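Local coordinates for protein sulfotransferase (Mycobacterium tuberculosis, PDB 2ZQ5) that probably transfers a sulfuryl group from the donor PAPS to an acceptor substrate, as other members of the sulfotransferase family do, at residues A[48-53]-A[193-198]; A[183-188]-A[198-203]; A[90-95]-A[246-251]. All blocks are in the same frame, centred on the assembly; numbering follows the deposited sequence.

Contacts 1 and 2 form one neighbourhood and contact 3 another. The first two have centres about 11 Å apart, share Asp198 and helix 194-201, and touch directly. Contact 3, between strands 94-97 and 250-255 of the five-stranded parallel sheet, has its centre about 34 Å from contact 1's centre and about 23 Å from contact 2's. Along the chain the order is 48-53, 90-95, 183-188, 193-198, 198-203 and 246-251, so contact 2 is nested within the loop closed by contact 3, whereas contacts 1 and 3 cross. Helix 194-201 is thus held by helix 36-50 at its N terminus and by the 183-188 loop further along, and contacts 1 and 3 lie on opposite sides of the chain's centre.

Contact 1: A[48-53]-A[193-198]; sequences QGEAGL and VPSYAD
A polar contact joins the C-terminal region of one helix to the N terminus of another, at the periphery of the helical part of this sulfotransferase fold: the carboxylate of Glu50, near the end of helix 36-50, faces the first turn of helix 194-201. The contact is partly buried, and its centre lies about 20 Å from the centre of the chain. Glu50 carries the polar part and is the largest contributor. Its CG lies in the crowded position between the backbone N and the carbonyl carbon (chi1 43°), and from there the chain runs extended to the other segment. Both oxygens are used, and both on Ser195. OE2 of Glu50 accepts the backbone N-H of Ser195 through its syn lone pair, 2.7 Å from N and nearly straight at 168°. OE1 of Glu50 receives the hydroxyl OG of the same serine at 2.7 Å, this time from above the carboxylate plane. Ser195 can offer both groups together because its OG is beside the backbone N (chi1 -63°). A negative group at a helix N terminus probably interacts well with the helix dipole, which may also help to keep Glu50 ionised.

Beside this polar pair, the apolar part is small. CB of Ala51 meets CG1 of Val193 at 4.2 Å, and Val193, at the N-cap position, also packs on Ala46 and Tyr47 of helix 36-50. The Tyr196 side chain ends at the carbonyl of Leu182, to which its hydroxyl is bonded. Gly52, with positive phi, is the first residue to leave helical backbone angles, and Ser277 binds the carbonyl of Ala51. Pro194 reaches the acid tip to tip: its nitrogen has no hydrogen to give, and its CD lies only 3.0 Å from OE2 of Glu50.

Contact 2: A[183-188]-A[198-203]; sequences HSVSYE and DWLSRQ
Segment 183-188 is an irregular run of chain, extended at first and helical in its backbone angles from Ser186 without the regular bonds, while 198-203 covers the last turn of helix 194-201 and its exit. The two pair in reverse order and diverge: the CA atoms of His183 and Leu200 are 7.1 Å apart, those of Glu188 and Asp198 9.8 Å.

Leu200 fills the space between them. With CG anti to the backbone N (chi1 -172°), it sends its two methyl groups to different partners: CD2 lies 3.4 Å from the carbonyl O of Ser184 and also touches CG1 of Val185, whereas CD1 meets CD2 of His183 at 3.8 Å. The imidazole in turn crosses the indole of Trp199 obliquely, the planes 52° apart, with NE2 of His183 3.6 Å from CH2 of Trp199.

Gln203 completes the arrangement. Its NE2 donates to the carbonyl O of Trp199 at 2.9 Å, from above the carbonyl plane, and also lies over one face of the indole, toward the rim. Its other end, OE1, accepts from a water 2.8 Å away, and that water sits in the imidazole plane, 2.8 Å from NE2 of His183.

The direct contact is mostly by van der Waals packing, a leucine methyl lying against a backbone carbonyl, and a single water bridges His183 and Gln203. The indole is held at NE1 by Glu38. Both imidazole nitrogens have polar partners, so the ring's rotation is well defined; ND1 of His183, bonded to the carbonyl of Ser181, probably carries a proton.

Contact 3: A[90-95]-A[246-251]; sequences IKRPIF and YPDALV
Strands 94-97 and 250-255, neighbours in the parallel sheet of this P-loop-type fold, meet tightly at their starts and loosen into a hydrated turn before them. The loop after strand 94-97 probably binds the 5'-phosphosulfate of PAPS, as in other sulfotransferases. On the tight side, Pro93 O accepts from Leu250 N at 2.9 Å and Leu250 O from Phe95 N at 2.8 Å, both nearly along the C=O axis. The rings of Phe95 and Tyr246 meet obliquely, planes 51° apart, with CZ of Phe95 over one face of the tyrosine toward the rim, 3.4 Å from CE2 of Tyr246. Ala249 and Pro93 fill in beside them, and Tyr246 OH is bonded to His212. Ile94 and Leu250 pack on the opposite face of the sheet.

The looser side is polar. Asp248 OD2 takes the backbone N of Arg92 at 2.9 Å from well above the carboxylate plane, while two waters join its oxygens to the carbonyl of Ile90. A third water bridges Arg92 NE and the carbonyl of Asp248. CD1 of Leu250 lies over one face of the guanidinium toward the rim, CD2 is 3.6 Å from NH2 of Arg92, and Phe335 O binds that NH2.

Asp248 therefore fastens the approach to the first strand through a backbone amide and waters rather than a direct salt bridge, although Lys91 and Arg92 nearby probably stabilise its charge.

Contact 1: A[48-53]-A[193-198]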
ATOM      1  N   GLN A  48       7.581 -12.228  16.723  1.00 11.29           N
ATOM      2  CA  GLN A  48       7.725 -13.185  17.805  1.00 12.19           C
ATOM      3  C   GLN A  48       8.485 -12.685  19.030  1.00 12.48           C
ATOM      4  O   GLN A  48       8.390 -13.279  20.101  1.00 14.68           O
ATOM      5  CB  GLN A  48       8.347 -14.465  17.234  1.00 13.27           C
ATOM      6  CG  GLN A  48       7.573 -14.958  16.004  1.00 17.27           C
ATOM      7  CD  GLN A  48       8.119 -16.235  15.390  1.00 19.38           C
ATOM      8  OE1 GLN A  48       9.304 -16.332  15.072  1.00 21.34           O
ATOM      9  NE2 GLN A  48       7.243 -17.219  15.204  1.00 17.59           N
ATOM     10  N   GLY A  49       9.204 -11.575  18.890  1.00 10.73           N
ATOM     11  CA  GLY A  49       9.952 -11.056  20.019  1.00 10.37           C
ATOM     12  C   GLY A  49       9.424  -9.796  20.686  1.00 10.94           C
ATOM     13  O   GLY A  49       9.797  -9.504  21.824  1.00 13.75           O
ATOM     14  N   GLU A  50       8.553  -9.051  20.013  1.00  9.63           N
ATOM     15  CA  GLU A  50       8.052  -7.810  20.595  1.00  9.08           C
ATOM     16  C   GLU A  50       6.610  -7.427  20.267  1.00  7.25           C
ATOM     17  O   GLU A  50       6.058  -6.524  20.895  1.00  8.48           O
ATOM     18  CB  GLU A  50       8.982  -6.666  20.185  1.00 14.39           C
ATOM     19  CG  GLU A  50       9.370  -6.744  18.720  1.00 15.57           C
ATOM     20  CD  GLU A  50      10.389  -5.704  18.292  1.00 15.51           C
ATOM     21  OE1 GLU A  50      11.387  -5.488  19.013  1.00 15.90           O
ATOM     22  OE2 GLU A  50      10.197  -5.119  17.210  1.00 12.24           O
ATOM     23  N   ALA A  51       5.989  -8.108  19.309  1.00  7.45           N
ATOM     24  CA  ALA A  51       4.625  -7.763  18.925  1.00  7.29           C
ATOM     25  C   ALA A  51       3.538  -8.218  19.899  1.00  6.79           C
ATOM     26  O   ALA A  51       2.380  -7.832  19.753  1.00  7.29           O
ATOM     27  CB  ALA A  51       4.330  -8.295  17.525  1.00  6.02           C
ATOM     28  N   GLY A  52       3.908  -9.035  20.885  1.00  6.92           N
ATOM     29  CA  GLY A  52       2.938  -9.511  21.862  1.00  7.85           C
ATOM     30  C   GLY A  52       1.691 -10.109  21.238  1.00  8.52           C
ATOM     31  O   GLY A  52       0.573  -9.874  21.701  1.00  8.49           O
ATOM     32  N   LEU A  53       1.878 -10.900  20.188  1.00  9.04           N
ATOM     33  CA  LEU A  53       0.756 -11.508  19.493  1.00  9.64           C
ATOM     34  C   LEU A  53       0.002 -12.548  20.310  1.00 10.21           C
ATOM     35  O   LEU A  53       0.586 -13.277  21.109  1.00 11.71           O
ATOM     36  CB  LEU A  53       1.233 -12.155  18.187  1.00 10.11           C
ATOM     37  CG  LEU A  53       1.887 -11.224  17.164  1.00  9.36           C
ATOM     38  CD1 LEU A  53       2.281 -12.037  15.939  1.00 11.00           C
ATOM     39  CD2 LEU A  53       0.931 -10.103  16.780  1.00 11.74           C
ATOM     40  N   VAL A 193       6.238  -3.644  15.997  1.00  6.91           N
ATOM     41  CA  VAL A 193       7.455  -4.283  15.510  1.00  6.29           C
ATOM     42  C   VAL A 193       8.549  -3.239  15.286  1.00  7.38           C
ATOM     43  O   VAL A 193       9.067  -3.083  14.178  1.00  7.25           O
ATOM     44  CB  VAL A 193       7.190  -5.069  14.192  1.00  5.80           C
ATOM     45  CG1 VAL A 193       6.370  -6.317  14.489  1.00  7.56           C
ATOM     46  CG2 VAL A 193       6.456  -4.191  13.183  1.00  7.35           C
ATOM     47  N   PRO A 194       8.927  -2.514  16.347  1.00  7.87           N
ATOM     48  CA  PRO A 194       9.961  -1.487  16.234  1.00  7.76           C
ATOM     49  C   PRO A 194      11.286  -1.959  15.640  1.00  7.55           C
ATOM     50  O   PRO A 194      11.959  -1.195  14.954  1.00  8.47           O
ATOM     51  CB  PRO A 194      10.099  -0.974  17.671  1.00  8.59           C
ATOM     52  CG  PRO A 194       9.703  -2.150  18.499  1.00  8.94           C
ATOM     53  CD  PRO A 194       8.507  -2.680  17.750  1.00  8.82           C
ATOM     54  N   SER A 195      11.658  -3.213  15.882  1.00  7.84           N
ATOM     55  CA  SER A 195      12.914  -3.720  15.347  1.00  7.76           C
ATOM     56  C   SER A 195      12.841  -3.790  13.828  1.00  7.32           C
ATOM     57  O   SER A 195      13.824  -3.524  13.136  1.00  9.09           O
ATOM     58  CB  SER A 195      13.230  -5.099  15.929  1.00 10.85           C
ATOM     59  OG  SER A 195      13.404  -5.016  17.335  1.00 17.77           O
ATOM     60  N   TYR A 196      11.674  -4.142  13.304  1.00  5.78           N
ATOM     61  CA  TYR A 196      11.521  -4.204  11.857  1.00  5.28           C
ATOM     62  C   TYR A 196      11.425  -2.789  11.290  1.00  6.48           C
ATOM     63  O   TYR A 196      12.023  -2.489  10.257  1.00  5.77           O
ATOM     64  CB  TYR A 196      10.277  -5.009  11.467  1.00  6.48           C
ATOM     65  CG  TYR A 196       9.984  -4.976   9.981  1.00  4.16           C
ATOM     66  CD1 TYR A 196      10.671  -5.802   9.084  1.00  4.44           C
ATOM     67  CD2 TYR A 196       9.047  -4.076   9.467  1.00  5.84           C
ATOM     68  CE1 TYR A 196      10.426  -5.730   7.702  1.00  5.06           C
ATOM     69  CE2 TYR A 196       8.801  -3.995   8.103  1.00  5.25           C
ATOM     70  CZ  TYR A 196       9.489  -4.820   7.228  1.00  4.78           C
ATOM     71  OH  TYR A 196       9.223  -4.712   5.880  1.00  6.08           O
ATOM     72  N   ALA A 197      10.678  -1.919  11.966  1.00  6.30           N
ATOM     73  CA  ALA A 197      10.541  -0.540  11.508  1.00  5.61           C
ATOM     74  C   ALA A 197      11.921   0.118  11.407  1.00  6.79           C
ATOM     75  O   ALA A 197      12.216   0.819  10.437  1.00  7.83           O
ATOM     76  CB  ALA A 197       9.646   0.249  12.470  1.00  6.42           C
ATOM     77  N   ASP A 198      12.757  -0.123  12.413  1.00  6.90           N
ATOM     78  CA  ASP A 198      14.110   0.425  12.471  1.00  8.38           C
ATOM     79  C   ASP A 198      14.960  -0.125  11.332  1.00  7.68           C
ATOM     80  O   ASP A 198      15.668   0.619  10.651  1.00  9.03           O
ATOM     81  CB  ASP A 198      14.756   0.061  13.811  1.00  9.93           C
ATOM     82  CG  ASP A 198      16.212   0.487  13.896  1.00 14.89           C
ATOM     83  OD1 ASP A 198      16.474   1.705  13.922  1.00 20.85           O
ATOM     84  OD2 ASP A 198      17.091  -0.402  13.935  1.00 21.25           O
TER

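Contact 2: A[183-188]-A[198-203]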
ATOM      1  N   HIS A 183       8.962  -5.730   2.159  1.00  6.91           N
ATOM      2  CA  HIS A 183       9.406  -4.364   2.459  1.00  6.34           C
ATOM      3  C   HIS A 183       8.129  -3.534   2.405  1.00  6.22           C
ATOM      4  O   HIS A 183       7.611  -3.245   1.323  1.00  6.28           O
ATOM      5  CB  HIS A 183      10.394  -3.837   1.409  1.00  6.37           C
ATOM      6  CG  HIS A 183      11.793  -4.348   1.572  1.00  5.92           C
ATOM      7  ND1 HIS A 183      12.138  -5.664   1.353  1.00  6.01           N
ATOM      8  CD2 HIS A 183      12.941  -3.710   1.907  1.00  7.33           C
ATOM      9  CE1 HIS A 183      13.436  -5.815   1.544  1.00  6.44           C
ATOM     10  NE2 HIS A 183      13.948  -4.645   1.880  1.00  7.39           N
ATOM     11  N   SER A 184       7.618  -3.149   3.567  1.00  5.16           N
ATOM     12  CA  SER A 184       6.370  -2.396   3.624  1.00  5.94           C
ATOM     13  C   SER A 184       6.193  -1.695   4.961  1.00  6.49           C
ATOM     14  O   SER A 184       6.553  -2.243   6.001  1.00  6.65           O
ATOM     15  CB  SER A 184       5.196  -3.355   3.393  1.00  7.46           C
ATOM     16  OG  SER A 184       3.949  -2.703   3.556  1.00  6.74           O
ATOM     17  N   VAL A 185       5.646  -0.482   4.940  1.00  6.25           N
ATOM     18  CA  VAL A 185       5.413   0.229   6.192  1.00  6.90           C
ATOM     19  C   VAL A 185       4.045  -0.138   6.767  1.00  7.75           C
ATOM     20  O   VAL A 185       3.621   0.412   7.786  1.00  8.01           O
ATOM     21  CB  VAL A 185       5.515   1.772   6.026  1.00  6.50           C
ATOM     22  CG1 VAL A 185       6.945   2.164   5.688  1.00 10.83           C
ATOM     23  CG2 VAL A 185       4.556   2.258   4.952  1.00  9.63           C
ATOM     24  N   SER A 186       3.357  -1.078   6.122  1.00  6.94           N
ATOM     25  CA  SER A 186       2.048  -1.509   6.604  1.00  6.56           C
ATOM     26  C   SER A 186       2.192  -2.317   7.891  1.00  7.69           C
ATOM     27  O   SER A 186       1.367  -2.217   8.799  1.00  8.55           O
ATOM     28  CB  SER A 186       1.341  -2.364   5.544  1.00  7.63           C
ATOM     29  OG  SER A 186       2.025  -3.592   5.327  1.00  9.25           O
ATOM     30  N   TYR A 187       3.259  -3.101   7.977  1.00  7.47           N
ATOM     31  CA  TYR A 187       3.477  -3.956   9.138  1.00  6.91           C
ATOM     32  C   TYR A 187       3.566  -3.215  10.459  1.00  6.54           C
ATOM     33  O   TYR A 187       2.892  -3.583  11.422  1.00  6.97           O
ATOM     34  CB  TYR A 187       4.732  -4.810   8.936  1.00  6.32           C
ATOM     35  CG  TYR A 187       4.676  -5.650   7.683  1.00  6.41           C
ATOM     36  CD1 TYR A 187       3.598  -6.498   7.438  1.00  5.95           C
ATOM     37  CD2 TYR A 187       5.682  -5.569   6.724  1.00  6.30           C
ATOM     38  CE1 TYR A 187       3.518  -7.244   6.262  1.00  8.44           C
ATOM     39  CE2 TYR A 187       5.612  -6.310   5.545  1.00  6.61           C
ATOM     40  CZ  TYR A 187       4.529  -7.141   5.323  1.00  8.10           C
ATOM     41  OH  TYR A 187       4.446  -7.857   4.149  1.00 10.04           O
ATOM     42  N   GLU A 188       4.383  -2.169  10.507  1.00  6.33           N
ATOM     43  CA  GLU A 188       4.562  -1.407  11.733  1.00  6.18           C
ATOM     44  C   GLU A 188       3.342  -0.576  12.131  1.00  7.33           C
ATOM     45  O   GLU A 188       3.269  -0.083  13.253  1.00  7.13           O
ATOM     46  CB  GLU A 188       5.797  -0.513  11.613  1.00  5.04           C
ATOM     47  CG  GLU A 188       5.637   0.670  10.681  1.00  7.06           C
ATOM     48  CD  GLU A 188       6.966   1.311  10.365  1.00  8.22           C
ATOM     49  OE1 GLU A 188       7.755   0.698   9.612  1.00  7.59           O
ATOM     50  OE2 GLU A 188       7.232   2.415  10.883  1.00  7.49           O
ATOM     51  N   ASP A 198      12.757  -0.123  12.413  1.00  6.90           N
ATOM     52  CA  ASP A 198      14.110   0.425  12.471  1.00  8.38           C
ATOM     53  C   ASP A 198      14.960  -0.125  11.332  1.00  7.68           C
ATOM     54  O   ASP A 198      15.668   0.619  10.651  1.00  9.03           O
ATOM     55  CB  ASP A 198      14.756   0.061  13.811  1.00  9.93           C
ATOM     56  CG  ASP A 198      16.212   0.487  13.896  1.00 14.89           C
ATOM     57  OD1 ASP A 198      16.474   1.705  13.922  1.00 20.85           O
ATOM     58  OD2 ASP A 198      17.091  -0.402  13.935  1.00 21.25           O
ATOM     59  N   TRP A 199      14.891  -1.438  11.136  1.00  7.18           N
ATOM     60  CA  TRP A 199      15.641  -2.092  10.075  1.00  7.05           C
ATOM     61  C   TRP A 199      15.218  -1.520   8.722  1.00  6.58           C
ATOM     62  O   TRP A 199      16.052  -1.150   7.896  1.00  7.14           O
ATOM     63  CB  TRP A 199      15.373  -3.602  10.110  1.00  7.25           C
ATOM     64  CG  TRP A 199      16.034  -4.372   9.001  1.00  6.89           C
ATOM     65  CD1 TRP A 199      17.321  -4.826   8.970  1.00  8.11           C
ATOM     66  CD2 TRP A 199      15.445  -4.746   7.749  1.00  8.95           C
ATOM     67  NE1 TRP A 199      17.570  -5.462   7.774  1.00  9.10           N
ATOM     68  CE2 TRP A 199      16.436  -5.425   7.007  1.00  8.35           C
ATOM     69  CE3 TRP A 199      14.175  -4.571   7.183  1.00  7.18           C
ATOM     70  CZ2 TRP A 199      16.195  -5.931   5.723  1.00  9.29           C
ATOM     71  CZ3 TRP A 199      13.935  -5.074   5.905  1.00  8.27           C
ATOM     72  CH2 TRP A 199      14.944  -5.744   5.191  1.00  8.88           C
ATOM     73  N   LEU A 200      13.910  -1.440   8.503  1.00  6.98           N
ATOM     74  CA  LEU A 200      13.393  -0.931   7.242  1.00  6.57           C
ATOM     75  C   LEU A 200      13.852   0.497   6.950  1.00  7.26           C
ATOM     76  O   LEU A 200      14.132   0.839   5.796  1.00  7.54           O
ATOM     77  CB  LEU A 200      11.862  -1.009   7.239  1.00  6.59           C
ATOM     78  CG  LEU A 200      11.153  -0.681   5.923  1.00  5.85           C
ATOM     79  CD1 LEU A 200      11.658  -1.607   4.814  1.00  7.18           C
ATOM     80  CD2 LEU A 200       9.648  -0.835   6.109  1.00  7.66           C
ATOM     81  N   SER A 201      13.948   1.324   7.990  1.00  6.93           N
ATOM     82  CA  SER A 201      14.369   2.714   7.810  1.00  8.10           C
ATOM     83  C   SER A 201      15.806   2.825   7.294  1.00  8.81           C
ATOM     84  O   SER A 201      16.204   3.874   6.792  1.00 11.57           O
ATOM     85  CB  SER A 201      14.235   3.491   9.122  1.00 10.21           C
ATOM     86  OG  SER A 201      15.303   3.202  10.001  1.00 15.61           O
ATOM     87  N   ARG A 202      16.572   1.745   7.409  1.00  9.48           N
ATOM     88  CA  ARG A 202      17.964   1.729   6.958  1.00 11.05           C
ATOM     89  C   ARG A 202      18.152   1.025   5.613  1.00 11.11           C
ATOM     90  O   ARG A 202      19.266   0.958   5.099  1.00 12.40           O
ATOM     91  CB  ARG A 202      18.846   1.031   8.004  1.00 13.40           C
ATOM     92  CG  ARG A 202      18.995   1.783   9.319  1.00 16.36           C
ATOM     93  CD  ARG A 202      19.844   1.010  10.323  1.00 19.13           C
ATOM     94  NE  ARG A 202      19.055   0.110  11.165  1.00 20.33           N
ATOM     95  CZ  ARG A 202      19.158  -1.215  11.157  1.00 20.20           C
ATOM     96  NH1 ARG A 202      20.017  -1.816  10.345  1.00 18.57           N
ATOM     97  NH2 ARG A 202      18.406  -1.944  11.971  1.00 22.27           N
ATOM     98  N   GLN A 203      17.069   0.512   5.038  1.00  8.01           N
ATOM     99  CA  GLN A 203      17.163  -0.222   3.780  1.00  8.94           C
ATOM    100  C   GLN A 203      17.049   0.583   2.502  1.00  7.96           C
ATOM    101  O   GLN A 203      16.439   1.651   2.467  1.00 10.02           O
ATOM    102  CB  GLN A 203      16.093  -1.319   3.727  1.00  7.24           C
ATOM    103  CG  GLN A 203      16.130  -2.296   4.883  1.00  8.49           C
ATOM    104  CD  GLN A 203      17.517  -2.850   5.113  1.00  9.11           C
ATOM    105  OE1 GLN A 203      18.097  -3.501   4.238  1.00  8.77           O
ATOM    106  NE2 GLN A 203      18.064  -2.592   6.295  1.00  9.14           N
TER
HETATM  107  O   HOH W   1      16.686  -4.660   2.142  1.00 10.21           O

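Contact 3: A[90-95]-A[246-251]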
ATOM      1  N   ILE A  90       6.778   2.208 -18.972  1.00 13.91           N
ATOM      2  CA  ILE A  90       5.897   2.898 -18.038  1.00 13.33           C
ATOM      3  C   ILE A  90       6.256   4.376 -18.160  1.00 12.76           C
ATOM      4  O   ILE A  90       7.295   4.808 -17.663  1.00 14.55           O
ATOM      5  CB  ILE A  90       6.141   2.436 -16.583  1.00 14.07           C
ATOM      6  CG1 ILE A  90       6.044   0.909 -16.488  1.00 16.48           C
ATOM      7  CG2 ILE A  90       5.132   3.095 -15.651  1.00 12.98           C
ATOM      8  CD1 ILE A  90       4.678   0.344 -16.831  1.00 17.30           C
ATOM      9  N   LYS A  91       5.405   5.148 -18.828  1.00 12.91           N
ATOM     10  CA  LYS A  91       5.677   6.566 -19.032  1.00 13.51           C
ATOM     11  C   LYS A  91       4.931   7.517 -18.108  1.00 11.26           C
ATOM     12  O   LYS A  91       3.706   7.474 -17.999  1.00 11.10           O
ATOM     13  CB  LYS A  91       5.390   6.954 -20.490  1.00 17.56           C
ATOM     14  CG  LYS A  91       6.277   6.245 -21.504  1.00 23.83           C
ATOM     15  CD  LYS A  91       7.748   6.545 -21.248  1.00 26.79           C
ATOM     16  CE  LYS A  91       8.651   5.815 -22.231  1.00 27.89           C
ATOM     17  NZ  LYS A  91      10.092   6.091 -21.964  1.00 28.95           N
ATOM     18  N   ARG A  92       5.703   8.386 -17.460  1.00 10.09           N
ATOM     19  CA  ARG A  92       5.185   9.395 -16.542  1.00 10.01           C
ATOM     20  C   ARG A  92       4.019   8.931 -15.670  1.00  8.46           C
ATOM     21  O   ARG A  92       2.916   9.484 -15.730  1.00  8.25           O
ATOM     22  CB  ARG A  92       4.787  10.654 -17.322  1.00 10.41           C
ATOM     23  CG  ARG A  92       5.930  11.264 -18.135  1.00 11.71           C
ATOM     24  CD  ARG A  92       5.501  12.577 -18.778  1.00 13.46           C
ATOM     25  NE  ARG A  92       5.481  13.684 -17.824  1.00 12.54           N
ATOM     26  CZ  ARG A  92       4.707  14.758 -17.946  1.00 15.07           C
ATOM     27  NH1 ARG A  92       3.881  14.866 -18.977  1.00 18.00           N
ATOM     28  NH2 ARG A  92       4.763  15.728 -17.045  1.00 16.48           N
ATOM     29  N   PRO A  93       4.249   7.894 -14.852  1.00  7.93           N
ATOM     30  CA  PRO A  93       3.202   7.375 -13.967  1.00  7.39           C
ATOM     31  C   PRO A  93       2.924   8.376 -12.852  1.00  7.73           C
ATOM     32  O   PRO A  93       3.798   9.171 -12.494  1.00  7.88           O
ATOM     33  CB  PRO A  93       3.815   6.082 -13.432  1.00  8.36           C
ATOM     34  CG  PRO A  93       5.295   6.413 -13.392  1.00  6.33           C
ATOM     35  CD  PRO A  93       5.484   7.097 -14.732  1.00  7.05           C
ATOM     36  N   ILE A  94       1.710   8.343 -12.315  1.00  7.04           N
ATOM     37  CA  ILE A  94       1.334   9.226 -11.217  1.00  7.13           C
ATOM     38  C   ILE A  94       1.324   8.427  -9.920  1.00  6.82           C
ATOM     39  O   ILE A  94       0.729   7.347  -9.847  1.00  7.75           O
ATOM     40  CB  ILE A  94      -0.068   9.836 -11.425  1.00  8.16           C
ATOM     41  CG1 ILE A  94      -0.054  10.765 -12.641  1.00 11.18           C
ATOM     42  CG2 ILE A  94      -0.498  10.598 -10.174  1.00 10.59           C
ATOM     43  CD1 ILE A  94      -1.410  11.347 -12.985  1.00 12.91           C
ATOM     44  N   PHE A  95       2.000   8.962  -8.908  1.00  6.55           N
ATOM     45  CA  PHE A  95       2.068   8.338  -7.592  1.00  6.02           C
ATOM     46  C   PHE A  95       1.435   9.252  -6.556  1.00  6.95           C
ATOM     47  O   PHE A  95       1.845  10.404  -6.400  1.00  9.02           O
ATOM     48  CB  PHE A  95       3.523   8.081  -7.198  1.00  4.68           C
ATOM     49  CG  PHE A  95       4.140   6.896  -7.882  1.00  4.98           C
ATOM     50  CD1 PHE A  95       4.181   5.660  -7.246  1.00  5.39           C
ATOM     51  CD2 PHE A  95       4.685   7.011  -9.157  1.00  7.54           C
ATOM     52  CE1 PHE A  95       4.757   4.552  -7.872  1.00  7.57           C
ATOM     53  CE2 PHE A  95       5.263   5.908  -9.791  1.00  7.63           C
ATOM     54  CZ  PHE A  95       5.298   4.680  -9.146  1.00  7.17           C
ATOM     55  N   TYR A 246      11.382   5.058 -11.500  1.00  6.51           N
ATOM     56  CA  TYR A 246      10.491   5.815 -12.377  1.00  7.48           C
ATOM     57  C   TYR A 246      10.999   7.258 -12.403  1.00  7.20           C
ATOM     58  O   TYR A 246      10.415   8.143 -11.778  1.00  6.73           O
ATOM     59  CB  TYR A 246       9.070   5.788 -11.810  1.00  6.71           C
ATOM     60  CG  TYR A 246       8.514   4.407 -11.530  1.00  6.46           C
ATOM     61  CD1 TYR A 246       7.967   3.633 -12.552  1.00  7.01           C
ATOM     62  CD2 TYR A 246       8.498   3.890 -10.233  1.00  5.42           C
ATOM     63  CE1 TYR A 246       7.406   2.382 -12.290  1.00  6.48           C
ATOM     64  CE2 TYR A 246       7.941   2.637  -9.961  1.00  5.76           C
ATOM     65  CZ  TYR A 246       7.394   1.890 -10.993  1.00  5.90           C
ATOM     66  OH  TYR A 246       6.811   0.667 -10.736  1.00  6.52           O
ATOM     67  N   PRO A 247      12.092   7.516 -13.138  1.00  8.07           N
ATOM     68  CA  PRO A 247      12.690   8.853 -13.239  1.00  9.29           C
ATOM     69  C   PRO A 247      11.760   9.999 -13.628  1.00  7.80           C
ATOM     70  O   PRO A 247      11.968  11.141 -13.208  1.00  9.32           O
ATOM     71  CB  PRO A 247      13.809   8.650 -14.262  1.00  9.04           C
ATOM     72  CG  PRO A 247      14.192   7.215 -14.066  1.00  9.79           C
ATOM     73  CD  PRO A 247      12.852   6.539 -13.938  1.00  9.83           C
ATOM     74  N   ASP A 248      10.744   9.691 -14.427  1.00  6.95           N
ATOM     75  CA  ASP A 248       9.789  10.692 -14.897  1.00  7.47           C
ATOM     76  C   ASP A 248       8.470  10.691 -14.125  1.00  7.37           C
ATOM     77  O   ASP A 248       7.465  11.209 -14.610  1.00  7.71           O
ATOM     78  CB  ASP A 248       9.501  10.453 -16.380  1.00  7.76           C
ATOM     79  CG  ASP A 248       8.904   9.077 -16.642  1.00  9.87           C
ATOM     80  OD1 ASP A 248       8.826   8.266 -15.690  1.00  8.71           O
ATOM     81  OD2 ASP A 248       8.521   8.800 -17.800  1.00 10.94           O
ATOM     82  N   ALA A 249       8.475  10.124 -12.924  1.00  6.80           N
ATOM     83  CA  ALA A 249       7.259  10.052 -12.121  1.00  6.58           C
ATOM     84  C   ALA A 249       6.657  11.401 -11.748  1.00  8.00           C
ATOM     85  O   ALA A 249       7.366  12.400 -11.592  1.00  8.21           O
ATOM     86  CB  ALA A 249       7.520   9.248 -10.849  1.00  7.01           C
ATOM     87  N   LEU A 250       5.334  11.411 -11.617  1.00  7.47           N
ATOM     88  CA  LEU A 250       4.583  12.596 -11.220  1.00  7.93           C
ATOM     89  C   LEU A 250       4.056  12.224  -9.840  1.00  7.77           C
ATOM     90  O   LEU A 250       3.241  11.311  -9.702  1.00  9.96           O
ATOM     91  CB  LEU A 250       3.432  12.845 -12.197  1.00  8.35           C
ATOM     92  CG  LEU A 250       3.862  12.969 -13.662  1.00 10.31           C
ATOM     93  CD1 LEU A 250       2.635  13.152 -14.538  1.00 10.59           C
ATOM     94  CD2 LEU A 250       4.821  14.144 -13.822  1.00  9.70           C
ATOM     95  N   VAL A 251       4.530  12.926  -8.819  1.00  6.63           N
ATOM     96  CA  VAL A 251       4.155  12.620  -7.444  1.00  7.16           C
ATOM     97  C   VAL A 251       3.237  13.661  -6.816  1.00  6.64           C
ATOM     98  O   VAL A 251       3.533  14.855  -6.838  1.00  8.69           O
ATOM     99  CB  VAL A 251       5.421  12.484  -6.579  1.00  6.62           C
ATOM    100  CG1 VAL A 251       5.052  12.033  -5.178  1.00  9.37           C
ATOM    101  CG2 VAL A 251       6.385  11.497  -7.222  1.00  8.60           C
TER
HETATM  102  O   HOH W   2       8.647   5.563 -15.436  1.00 11.13           O
HETATM  103  O   HOH W   3       9.528   6.467 -18.741  1.00 18.85           O
HETATM  104  O   HOH W   4       7.672  13.773 -15.837  1.00 12.50           O